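Local coordinates for Rpb7-binding protein seb1 (Schizosaccharomyces pombe 972h-, PDB 5MDT) that drives transcription termination by binding RNA polymerase II and nascent RNA, its CTD-interacting domain probably recognising the polymerase's C-terminal repeats, at residues L11-I21 and Y50-G61; A62-V70 and W96-V107. All coordinates share one frame; numbering follows the deposited sequence.

Interaction 1. Residues L11-I21 and Y50-G61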
loop_
_atom_site.group_PDB
_atom_site.type_symbol
_atom_site.label_atom_id
_atom_site.label_comp_id
_atom_site.label_asym_id
_atom_site.label_seq_id
_atom_site.Cartn_x
_atom_site.Cartn_y
_atom_site.Cartn_z
ATOM N N LEU A 11 3.100 -12.787 -3.926
ATOM C CA LEU A 11 3.976 -12.096 -2.959
ATOM C C LEU A 11 5.227 -12.934 -2.647
ATOM O O LEU A 11 6.336 -12.382 -2.575
ATOM C CB LEU A 11 3.217 -11.724 -1.671
ATOM C CG LEU A 11 2.081 -10.695 -1.799
ATOM C CD1 LEU A 11 1.325 -10.567 -0.475
ATOM C CD2 LEU A 11 2.589 -9.325 -2.277
ATOM N N ASP A 12 5.063 -14.271 -2.540
ATOM C CA ASP A 12 6.192 -15.203 -2.348
ATOM C C ASP A 12 7.182 -15.113 -3.498
ATOM O O ASP A 12 8.385 -15.040 -3.247
ATOM C CB ASP A 12 5.693 -16.647 -2.233
ATOM C CG ASP A 12 5.086 -16.979 -0.886
ATOM O OD1 ASP A 12 5.320 -16.209 0.087
ATOM O OD2 ASP A 12 4.397 -18.015 -0.790
ATOM N N SER A 13 6.687 -15.110 -4.759
ATOM C CA SER A 13 7.555 -14.986 -5.946
ATOM C C SER A 13 8.287 -13.638 -5.938
ATOM O O SER A 13 9.493 -13.593 -6.191
ATOM C CB SER A 13 6.742 -15.120 -7.231
ATOM O OG SER A 13 6.185 -16.417 -7.351
ATOM N N LEU A 14 7.574 -12.553 -5.607
ATOM C CA LEU A 14 8.170 -11.206 -5.564
ATOM C C LEU A 14 9.275 -11.110 -4.516
ATOM O O LEU A 14 10.299 -10.456 -4.748
ATOM C CB LEU A 14 7.082 -10.158 -5.307
ATOM C CG LEU A 14 7.463 -8.698 -5.543
ATOM C CD1 LEU A 14 7.742 -8.419 -7.049
ATOM C CD2 LEU A 14 6.344 -7.791 -5.056
ATOM N N GLU A 15 9.090 -11.798 -3.388
ATOM C CA GLU A 15 10.083 -11.826 -2.311
ATOM C C GLU A 15 11.432 -12.368 -2.810
ATOM O O GLU A 15 12.478 -11.866 -2.396
ATOM C CB GLU A 15 9.577 -12.701 -1.160
ATOM C CG GLU A 15 10.262 -12.379 0.151
ATOM C CD GLU A 15 9.780 -13.201 1.326
ATOM O OE1 GLU A 15 8.686 -13.803 1.230
ATOM O OE2 GLU A 15 10.514 -13.260 2.340
ATOM N N HIS A 16 11.403 -13.358 -3.721
ATOM C CA HIS A 16 12.612 -13.983 -4.269
ATOM C C HIS A 16 13.195 -13.285 -5.514
ATOM O O HIS A 16 14.297 -13.642 -5.937
ATOM C CB HIS A 16 12.371 -15.479 -4.529
ATOM C CG HIS A 16 12.012 -16.218 -3.277
ATOM N ND1 HIS A 16 10.699 -16.543 -2.983
ATOM C CD2 HIS A 16 12.796 -16.593 -2.239
ATOM C CE1 HIS A 16 10.731 -17.136 -1.802
ATOM N NE2 HIS A 16 11.968 -17.181 -1.310
ATOM N N SER A 17 12.499 -12.269 -6.062
ATOM C CA SER A 17 12.960 -11.493 -7.224
ATOM C C SER A 17 14.185 -10.625 -6.857
ATOM O O SER A 17 14.480 -10.440 -5.673
ATOM C CB SER A 17 11.824 -10.617 -7.752
ATOM O OG SER A 17 11.606 -9.487 -6.924
ATOM N N LYS A 18 14.896 -10.096 -7.852
ATOM C CA LYS A 18 16.060 -9.272 -7.557
ATOM C C LYS A 18 15.693 -7.894 -6.983
ATOM O O LYS A 18 16.378 -7.420 -6.074
ATOM C CB LYS A 18 16.971 -9.122 -8.800
ATOM C CG LYS A 18 17.560 -10.449 -9.275
ATOM C CD LYS A 18 18.848 -10.280 -10.079
ATOM C CE LYS A 18 19.485 -11.623 -10.353
ATOM N NZ LYS A 18 20.846 -11.484 -10.934
ATOM N N THR A 19 14.617 -7.259 -7.501
ATOM C CA THR A 19 14.251 -5.881 -7.141
ATOM C C THR A 19 13.011 -5.676 -6.300
ATOM O O THR A 19 12.876 -4.617 -5.687
ATOM C CB THR A 19 14.088 -5.024 -8.409
ATOM O OG1 THR A 19 12.895 -5.416 -9.110
ATOM C CG2 THR A 19 15.313 -5.077 -9.325
ATOM N N GLY A 20 12.084 -6.627 -6.334
ATOM C CA GLY A 20 10.808 -6.490 -5.649
ATOM C C GLY A 20 9.846 -5.536 -6.335
ATOM O O GLY A 20 8.793 -5.228 -5.770
ATOM N N ILE A 21 10.218 -5.026 -7.545
ATOM C CA ILE A 21 9.373 -4.119 -8.317
ATOM C C ILE A 21 8.902 -4.858 -9.574
ATOM O O ILE A 21 9.729 -5.290 -10.379
ATOM C CB ILE A 21 10.081 -2.766 -8.643
ATOM C CG1 ILE A 21 10.311 -1.947 -7.344
ATOM C CG2 ILE A 21 9.253 -1.959 -9.666
ATOM C CD1 ILE A 21 11.514 -1.097 -7.343
ATOM N N TYR A 50 4.000 -9.238 4.120
ATOM C CA TYR A 50 5.039 -9.223 3.084
ATOM C C TYR A 50 5.973 -8.040 3.271
ATOM O O TYR A 50 7.192 -8.231 3.283
ATOM C CB TYR A 50 4.416 -9.191 1.661
ATOM C CG TYR A 50 5.472 -8.959 0.589
ATOM C CD1 TYR A 50 6.364 -9.967 0.230
ATOM C CD2 TYR A 50 5.599 -7.719 -0.039
ATOM C CE1 TYR A 50 7.364 -9.749 -0.725
ATOM C CE2 TYR A 50 6.620 -7.481 -0.968
ATOM C CZ TYR A 50 7.485 -8.506 -1.316
ATOM O OH TYR A 50 8.507 -8.324 -2.212
ATOM N N ALA A 51 5.418 -6.807 3.417
ATOM C CA ALA A 51 6.276 -5.611 3.547
ATOM C C ALA A 51 7.238 -5.715 4.721
ATOM O O ALA A 51 8.407 -5.354 4.613
ATOM C CB ALA A 51 5.420 -4.375 3.700
ATOM N N LYS A 52 6.762 -6.260 5.829
ATOM C CA LYS A 52 7.606 -6.336 7.034
ATOM C C LYS A 52 8.703 -7.389 6.897
ATOM O O LYS A 52 9.807 -7.150 7.363
ATOM C CB LYS A 52 6.708 -6.626 8.253
ATOM C CG LYS A 52 5.792 -5.447 8.651
ATOM C CD LYS A 52 6.549 -4.204 9.217
ATOM C CE LYS A 52 7.022 -4.443 10.630
ATOM N NZ LYS A 52 7.837 -3.306 11.178
ATOM N N ARG A 53 8.440 -8.526 6.212
ATOM C CA ARG A 53 9.482 -9.572 6.086
ATOM C C ARG A 53 10.396 -9.388 4.894
ATOM O O ARG A 53 11.456 -10.002 4.840
ATOM C CB ARG A 53 8.867 -10.990 6.032
ATOM C CG ARG A 53 8.166 -11.341 4.716
ATOM C CD ARG A 53 7.495 -12.722 4.764
ATOM N NE ARG A 53 7.085 -13.123 3.412
ATOM C CZ ARG A 53 5.837 -13.089 2.957
ATOM N NH1 ARG A 53 4.831 -12.783 3.760
ATOM N NH2 ARG A 53 5.583 -13.435 1.695
ATOM N N ALA A 54 9.972 -8.597 3.917
ATOM C CA ALA A 54 10.695 -8.453 2.664
ATOM C C ALA A 54 12.122 -7.945 2.799
ATOM O O ALA A 54 12.412 -7.206 3.743
ATOM C CB ALA A 54 9.897 -7.558 1.712
ATOM N N PRO A 55 13.042 -8.325 1.873
ATOM C CA PRO A 55 14.409 -7.760 1.920
ATOM C C PRO A 55 14.371 -6.222 1.915
ATOM O O PRO A 55 13.403 -5.638 1.423
ATOM C CB PRO A 55 15.017 -8.240 0.597
ATOM C CG PRO A 55 14.306 -9.505 0.304
ATOM C CD PRO A 55 12.884 -9.217 0.705
ATOM N N VAL A 56 15.438 -5.559 2.415
ATOM C CA VAL A 56 15.505 -4.088 2.494
ATOM C C VAL A 56 15.317 -3.398 1.137
ATOM O O VAL A 56 14.732 -2.314 1.068
ATOM C CB VAL A 56 16.790 -3.588 3.208
ATOM C CG1 VAL A 56 16.861 -4.109 4.651
ATOM C CG2 VAL A 56 18.046 -3.958 2.434
ATOM N N THR A 57 15.758 -4.059 0.062
ATOM C CA THR A 57 15.671 -3.559 -1.310
ATOM C C THR A 57 14.224 -3.632 -1.836
ATOM O O THR A 57 13.911 -3.012 -2.854
ATOM C CB THR A 57 16.569 -4.420 -2.209
ATOM O OG1 THR A 57 16.164 -5.781 -2.055
ATOM C CG2 THR A 57 18.087 -4.270 -1.866
ATOM N N HIS A 58 13.365 -4.435 -1.168
ATOM C CA HIS A 58 11.992 -4.717 -1.589
ATOM C C HIS A 58 10.895 -3.877 -0.925
ATOM O O HIS A 58 9.732 -4.012 -1.302
ATOM C CB HIS A 58 11.716 -6.221 -1.355
ATOM C CG HIS A 58 12.405 -7.131 -2.335
ATOM N ND1 HIS A 58 13.719 -6.920 -2.731
ATOM C CD2 HIS A 58 11.949 -8.267 -2.914
ATOM C CE1 HIS A 58 14.005 -7.910 -3.570
ATOM N NE2 HIS A 58 12.961 -8.748 -3.711
ATOM N N LYS A 59 11.244 -3.001 0.043
ATOM C CA LYS A 59 10.219 -2.224 0.783
ATOM C C LYS A 59 9.514 -1.237 -0.135
ATOM O O LYS A 59 8.288 -1.058 -0.024
ATOM C CB LYS A 59 10.889 -1.420 1.937
ATOM C CG LYS A 59 11.725 -2.241 2.930
ATOM C CD LYS A 59 10.981 -3.455 3.480
ATOM C CE LYS A 59 11.792 -3.961 4.686
ATOM N NZ LYS A 59 10.987 -4.905 5.504
ATOM N N LEU A 60 10.263 -0.655 -1.095
ATOM C CA LEU A 60 9.622 0.271 -2.038
ATOM C C LEU A 60 8.564 -0.432 -2.873
ATOM O O LEU A 60 7.451 0.091 -2.981
ATOM C CB LEU A 60 10.642 0.978 -2.937
ATOM C CG LEU A 60 10.052 1.959 -3.953
ATOM C CD1 LEU A 60 9.348 3.129 -3.266
ATOM C CD2 LEU A 60 11.155 2.486 -4.887
ATOM N N GLY A 61 8.893 -1.611 -3.421
ATOM C CA GLY A 61 7.938 -2.398 -4.220
ATOM C C GLY A 61 6.694 -2.730 -3.402
ATOM O O GLY A 61 5.580 -2.777 -3.946
HETATM O O HOH W 1 2.986 -14.340 0.899
HETATM O O HOH W 2 8.545 -5.800 -3.108
HETATM O O HOH W 3 6.268 -4.278 -6.760
#
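Tyr-50 and His-58 meet the end of helix 4-16 and the turn that follows it, in the all-helical CTD-interacting domain. Leu-11 CD2 lies over one face of the Tyr-50 ring. Glu-15 CB comes to the ring edge, 3.7 Å from Tyr-50 CE1. The Tyr-50 hydroxyl reaches past Leu-14, its OH 3.5 Å from Leu-14 CG, because chi1 (171°) swings the ring away from the backbone N.

The His-58 ring is sandwiched. Gly-20 CA makes a CH-pi contact 3.6 Å from the ring centroid, and Pro-55 CG covers the opposite face. In the ring plane, His-58 NE2 gives a weak hydrogen bond to Ser-17 O (3.0 Å). A hydrogen bond of Thr-57 OG1 with His-58 ND1 also restrains the ring's rotation.

Arg-53 grips Glu-15 side-on. Its NE and NH2 both reach OE1, from one face of the carboxylate; NE is the shorter at 2.8 Å. NH2 also forms a salt bridge with Asp-12 OD1, and a water joins the same two atoms.

Ser-17 OG holds the turn, donating to Leu-14 O and accepting from Gly-20 N, an ST motif. A second water accepts from Tyr-50 OH at 2.7 Å and donates to Gly-20 O and His-58 O.

Interaction 2. Residues A62-V70 and W96-V107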
loop_
_atom_site.group_PDB
_atom_site.type_symbol
_atom_site.label_atom_id
_atom_site.label_comp_id
_atom_site.label_asym_id
_atom_site.label_seq_id
_atom_site.Cartn_x
_atom_site.Cartn_y
_atom_site.Cartn_z
ATOM N N ALA A 62 6.852 -2.995 -2.087
ATOM C CA ALA A 62 5.697 -3.298 -1.230
ATOM C C ALA A 62 4.797 -2.046 -1.089
ATOM O O ALA A 62 3.572 -2.166 -1.062
ATOM C CB ALA A 62 6.171 -3.764 0.146
ATOM N N LEU A 63 5.415 -0.858 -1.029
ATOM C CA LEU A 63 4.666 0.405 -0.986
ATOM C C LEU A 63 3.955 0.659 -2.314
ATOM O O LEU A 63 2.842 1.194 -2.299
ATOM C CB LEU A 63 5.559 1.585 -0.620
ATOM C CG LEU A 63 5.980 1.603 0.868
ATOM C CD1 LEU A 63 6.972 2.717 1.123
ATOM C CD2 LEU A 63 4.773 1.780 1.774
ATOM N N TYR A 64 4.548 0.247 -3.471
ATOM C CA TYR A 64 3.836 0.380 -4.750
ATOM C C TYR A 64 2.601 -0.551 -4.768
ATOM O O TYR A 64 1.568 -0.207 -5.353
ATOM C CB TYR A 64 4.746 0.033 -5.929
ATOM C CG TYR A 64 5.815 1.072 -6.212
ATOM C CD1 TYR A 64 5.629 2.409 -5.863
ATOM C CD2 TYR A 64 6.973 0.734 -6.902
ATOM C CE1 TYR A 64 6.581 3.387 -6.190
ATOM C CE2 TYR A 64 7.935 1.700 -7.224
ATOM C CZ TYR A 64 7.734 3.020 -6.862
ATOM O OH TYR A 64 8.661 3.975 -7.206
ATOM N N ILE A 65 2.720 -1.737 -4.130
ATOM C CA ILE A 65 1.549 -2.649 -4.057
ATOM C C ILE A 65 0.457 -1.971 -3.201
ATOM O O ILE A 65 -0.698 -1.929 -3.618
ATOM C CB ILE A 65 1.960 -4.036 -3.489
ATOM C CG1 ILE A 65 2.841 -4.779 -4.505
ATOM C CG2 ILE A 65 0.701 -4.904 -3.092
ATOM C CD1 ILE A 65 3.628 -5.912 -3.842
ATOM N N LEU A 66 0.822 -1.482 -2.013
ATOM C CA LEU A 66 -0.082 -0.779 -1.109
ATOM C C LEU A 66 -0.749 0.385 -1.836
ATOM O O LEU A 66 -1.957 0.540 -1.733
ATOM C CB LEU A 66 0.680 -0.244 0.127
ATOM C CG LEU A 66 -0.128 0.648 1.090
ATOM C CD1 LEU A 66 -1.268 -0.146 1.769
ATOM C CD2 LEU A 66 0.787 1.231 2.201
ATOM N N ASP A 67 0.039 1.175 -2.596
ATOM C CA ASP A 67 -0.474 2.315 -3.332
ATOM C C ASP A 67 -1.570 1.897 -4.303
ATOM O O ASP A 67 -2.641 2.510 -4.333
ATOM C CB ASP A 67 0.673 2.995 -4.100
ATOM C CG ASP A 67 0.162 4.028 -5.090
ATOM O OD1 ASP A 67 -0.619 4.919 -4.672
ATOM O OD2 ASP A 67 0.447 3.878 -6.310
ATOM N N SER A 68 -1.291 0.874 -5.109
ATOM C CA SER A 68 -2.247 0.432 -6.133
ATOM C C SER A 68 -3.523 -0.114 -5.488
ATOM O O SER A 68 -4.629 0.241 -5.901
ATOM C CB SER A 68 -1.615 -0.626 -7.023
ATOM O OG SER A 68 -2.508 -1.003 -8.057
ATOM N N ILE A 69 -3.367 -0.910 -4.442
ATOM C CA ILE A 69 -4.528 -1.488 -3.758
ATOM C C ILE A 69 -5.391 -0.417 -3.060
ATOM O O ILE A 69 -6.603 -0.434 -3.245
ATOM C CB ILE A 69 -4.055 -2.606 -2.817
ATOM C CG1 ILE A 69 -3.636 -3.844 -3.663
ATOM C CG2 ILE A 69 -5.194 -2.979 -1.835
ATOM C CD1 ILE A 69 -2.953 -4.937 -2.889
ATOM N N VAL A 70 -4.776 0.516 -2.289
ATOM C CA VAL A 70 -5.537 1.545 -1.562
ATOM C C VAL A 70 -6.304 2.456 -2.524
ATOM O O VAL A 70 -7.490 2.695 -2.305
ATOM C CB VAL A 70 -4.714 2.344 -0.507
ATOM C CG1 VAL A 70 -3.684 3.285 -1.150
ATOM C CG2 VAL A 70 -5.638 3.110 0.442
ATOM N N TRP A 96 -10.147 0.381 2.052
ATOM C CA TRP A 96 -9.471 1.683 1.988
ATOM C C TRP A 96 -9.042 2.085 3.423
ATOM O O TRP A 96 -7.898 2.485 3.634
ATOM C CB TRP A 96 -10.467 2.694 1.387
ATOM C CG TRP A 96 -10.037 4.129 1.245
ATOM C CD1 TRP A 96 -8.788 4.653 1.432
ATOM C CD2 TRP A 96 -10.876 5.220 0.851
ATOM N NE1 TRP A 96 -8.805 6.008 1.196
ATOM C CE2 TRP A 96 -10.075 6.384 0.836
ATOM C CE3 TRP A 96 -12.239 5.329 0.516
ATOM C CZ2 TRP A 96 -10.599 7.651 0.516
ATOM C CZ3 TRP A 96 -12.752 6.578 0.177
ATOM C CH2 TRP A 96 -11.934 7.719 0.176
ATOM N N CYS A 97 -9.938 1.902 4.400
ATOM C CA CYS A 97 -9.680 2.190 5.813
ATOM C C CYS A 97 -8.532 1.305 6.365
ATOM O O CYS A 97 -7.594 1.827 6.969
ATOM C CB CYS A 97 -10.961 2.021 6.625
ATOM S SG CYS A 97 -10.737 2.203 8.411
ATOM N N LYS A 98 -8.609 -0.020 6.156
ATOM C CA LYS A 98 -7.579 -0.954 6.652
ATOM C C LYS A 98 -6.238 -0.660 5.994
ATOM O O LYS A 98 -5.234 -0.656 6.695
ATOM C CB LYS A 98 -7.964 -2.420 6.437
ATOM C CG LYS A 98 -9.182 -2.843 7.244
ATOM C CD LYS A 98 -9.509 -4.323 7.040
ATOM C CE LYS A 98 -10.847 -4.719 7.638
ATOM N NZ LYS A 98 -12.014 -4.216 6.845
ATOM N N ALA A 99 -6.206 -0.396 4.669
ATOM C CA ALA A 99 -4.928 -0.061 4.002
ATOM C C ALA A 99 -4.346 1.251 4.588
ATOM O O ALA A 99 -3.142 1.339 4.822
ATOM C CB ALA A 99 -5.121 0.043 2.492
ATOM N N ALA A 100 -5.215 2.245 4.887
ATOM C CA ALA A 100 -4.786 3.502 5.522
ATOM C C ALA A 100 -4.142 3.217 6.891
ATOM O O ALA A 100 -3.097 3.796 7.215
ATOM C CB ALA A 100 -5.981 4.434 5.698
ATOM N N GLU A 101 -4.751 2.299 7.669
ATOM C CA GLU A 101 -4.311 1.921 9.017
ATOM C C GLU A 101 -2.894 1.360 9.067
ATOM O O GLU A 101 -2.217 1.543 10.079
ATOM C CB GLU A 101 -5.305 0.942 9.689
ATOM C CG GLU A 101 -6.658 1.552 10.013
ATOM C CD GLU A 101 -6.832 2.112 11.409
ATOM O OE1 GLU A 101 -6.032 2.988 11.812
ATOM O OE2 GLU A 101 -7.796 1.695 12.091
ATOM N N ILE A 102 -2.453 0.664 8.012
ATOM C CA ILE A 102 -1.088 0.102 7.975
ATOM C C ILE A 102 -0.072 1.028 7.260
ATOM O O ILE A 102 1.118 0.718 7.266
ATOM C CB ILE A 102 -1.046 -1.337 7.361
ATOM C CG1 ILE A 102 -1.363 -1.319 5.843
ATOM C CG2 ILE A 102 -1.957 -2.314 8.153
ATOM C CD1 ILE A 102 -0.964 -2.618 5.039
ATOM N N THR A 103 -0.530 2.108 6.588
ATOM C CA THR A 103 0.367 2.954 5.796
ATOM C C THR A 103 1.509 3.561 6.623
ATOM O O THR A 103 2.657 3.469 6.179
ATOM C CB THR A 103 -0.431 3.999 5.008
ATOM O OG1 THR A 103 -1.245 3.296 4.085
ATOM C CG2 THR A 103 0.462 4.989 4.239
ATOM N N ASP A 104 1.215 4.172 7.794
ATOM C CA ASP A 104 2.269 4.788 8.612
ATOM C C ASP A 104 3.373 3.780 8.941
ATOM O O ASP A 104 4.551 4.100 8.764
ATOM C CB ASP A 104 1.710 5.415 9.905
ATOM C CG ASP A 104 0.970 6.726 9.736
ATOM O OD1 ASP A 104 0.825 7.188 8.574
ATOM O OD2 ASP A 104 0.534 7.296 10.762
ATOM N N SER A 105 2.986 2.553 9.381
ATOM C CA SER A 105 3.927 1.475 9.743
ATOM C C SER A 105 4.801 1.079 8.574
ATOM O O SER A 105 6.013 0.908 8.760
ATOM C CB SER A 105 3.182 0.220 10.224
ATOM O OG SER A 105 2.461 0.501 11.406
ATOM N N LEU A 106 4.201 0.890 7.374
ATOM C CA LEU A 106 4.979 0.497 6.215
ATOM C C LEU A 106 5.923 1.605 5.750
ATOM O O LEU A 106 7.054 1.297 5.357
ATOM C CB LEU A 106 4.106 -0.041 5.074
ATOM C CG LEU A 106 3.193 -1.262 5.453
ATOM C CD1 LEU A 106 2.676 -1.931 4.187
ATOM C CD2 LEU A 106 3.926 -2.283 6.350
ATOM N N VAL A 107 5.493 2.898 5.819
ATOM C CA VAL A 107 6.414 4.009 5.463
ATOM C C VAL A 107 7.551 4.077 6.477
ATOM O O VAL A 107 8.722 4.197 6.095
ATOM C CB VAL A 107 5.693 5.367 5.242
ATOM C CG1 VAL A 107 6.696 6.509 4.996
ATOM C CG2 VAL A 107 4.699 5.264 4.078
#
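Trp-96 opens the contact against Val-70, where the two helices come closest in backbone register. Its CD1 is 3.6 Å from Val-70 CG2, and the two side chains meet obliquely. The indole nitrogen turns elsewhere and bonds to Thr-134 O.

One turn on, Ala-99 points its methyl toward helix 59-79. Its CB packs against Val-70 CG2 at 3.7 Å and Leu-66 CD1 at 3.9 Å. Val-70 holds CG2 anti to its backbone N, and this one branch serves both Trp-96 and Ala-99.

Ile-102 adds its CD1, 4.1 Å from Leu-66 CD1. Thr-103 meets the other methyl of the same leucine, with OG1 3.5 Å from Leu-66 CD2. That hydroxyl donates to Ala-99 O at 2.8 Å, so its polarity is met within its own helix while it faces an apolar branch.

Leu-106 completes the hole with CD1, which packs on Leu-66 CD2, and Leu-66 is a knob among Ala-99, Ile-102, Thr-103 and Leu-106. Leu-106 CB also takes Leu-63 CD2 at 3.8 Å. Val-107 CG2 touches that same Leu-63 methyl more loosely.

The segments run nearly antiparallel, at 152°, with axes 9.9 Å apart near the centre of the domain, a right-handed superhelix as in other CTD-interacting domains. Helix 40-53 packs on Ile-102 and Leu-106, helix 119-131 on Leu-63, and helix 23-35 covers Ile-65 and Ile-69 on helix 59-79.

From the N terminus, the chain leaves helix 4-16, runs through helix 23-35, and returns on the last turn of helix 40-53 and the turn after it. Interaction 1 closes that loop of 28 residues. Interaction 2 opens directly afterwards, at 62-70, and closes when helix 92-113 comes back at 96-107. The two loops follow in series, neither nested nor crossed. Helix 59-79 serves both: its first turn belongs to interaction 1 and its next turns to interaction 2. They also touch. Ile-65 CD1 meets Leu-14 CD2 at 3.5 Å, and Ala-51 packs on Ala-62 and Leu-106. Together they tie the N-terminal helices to the middle of the domain.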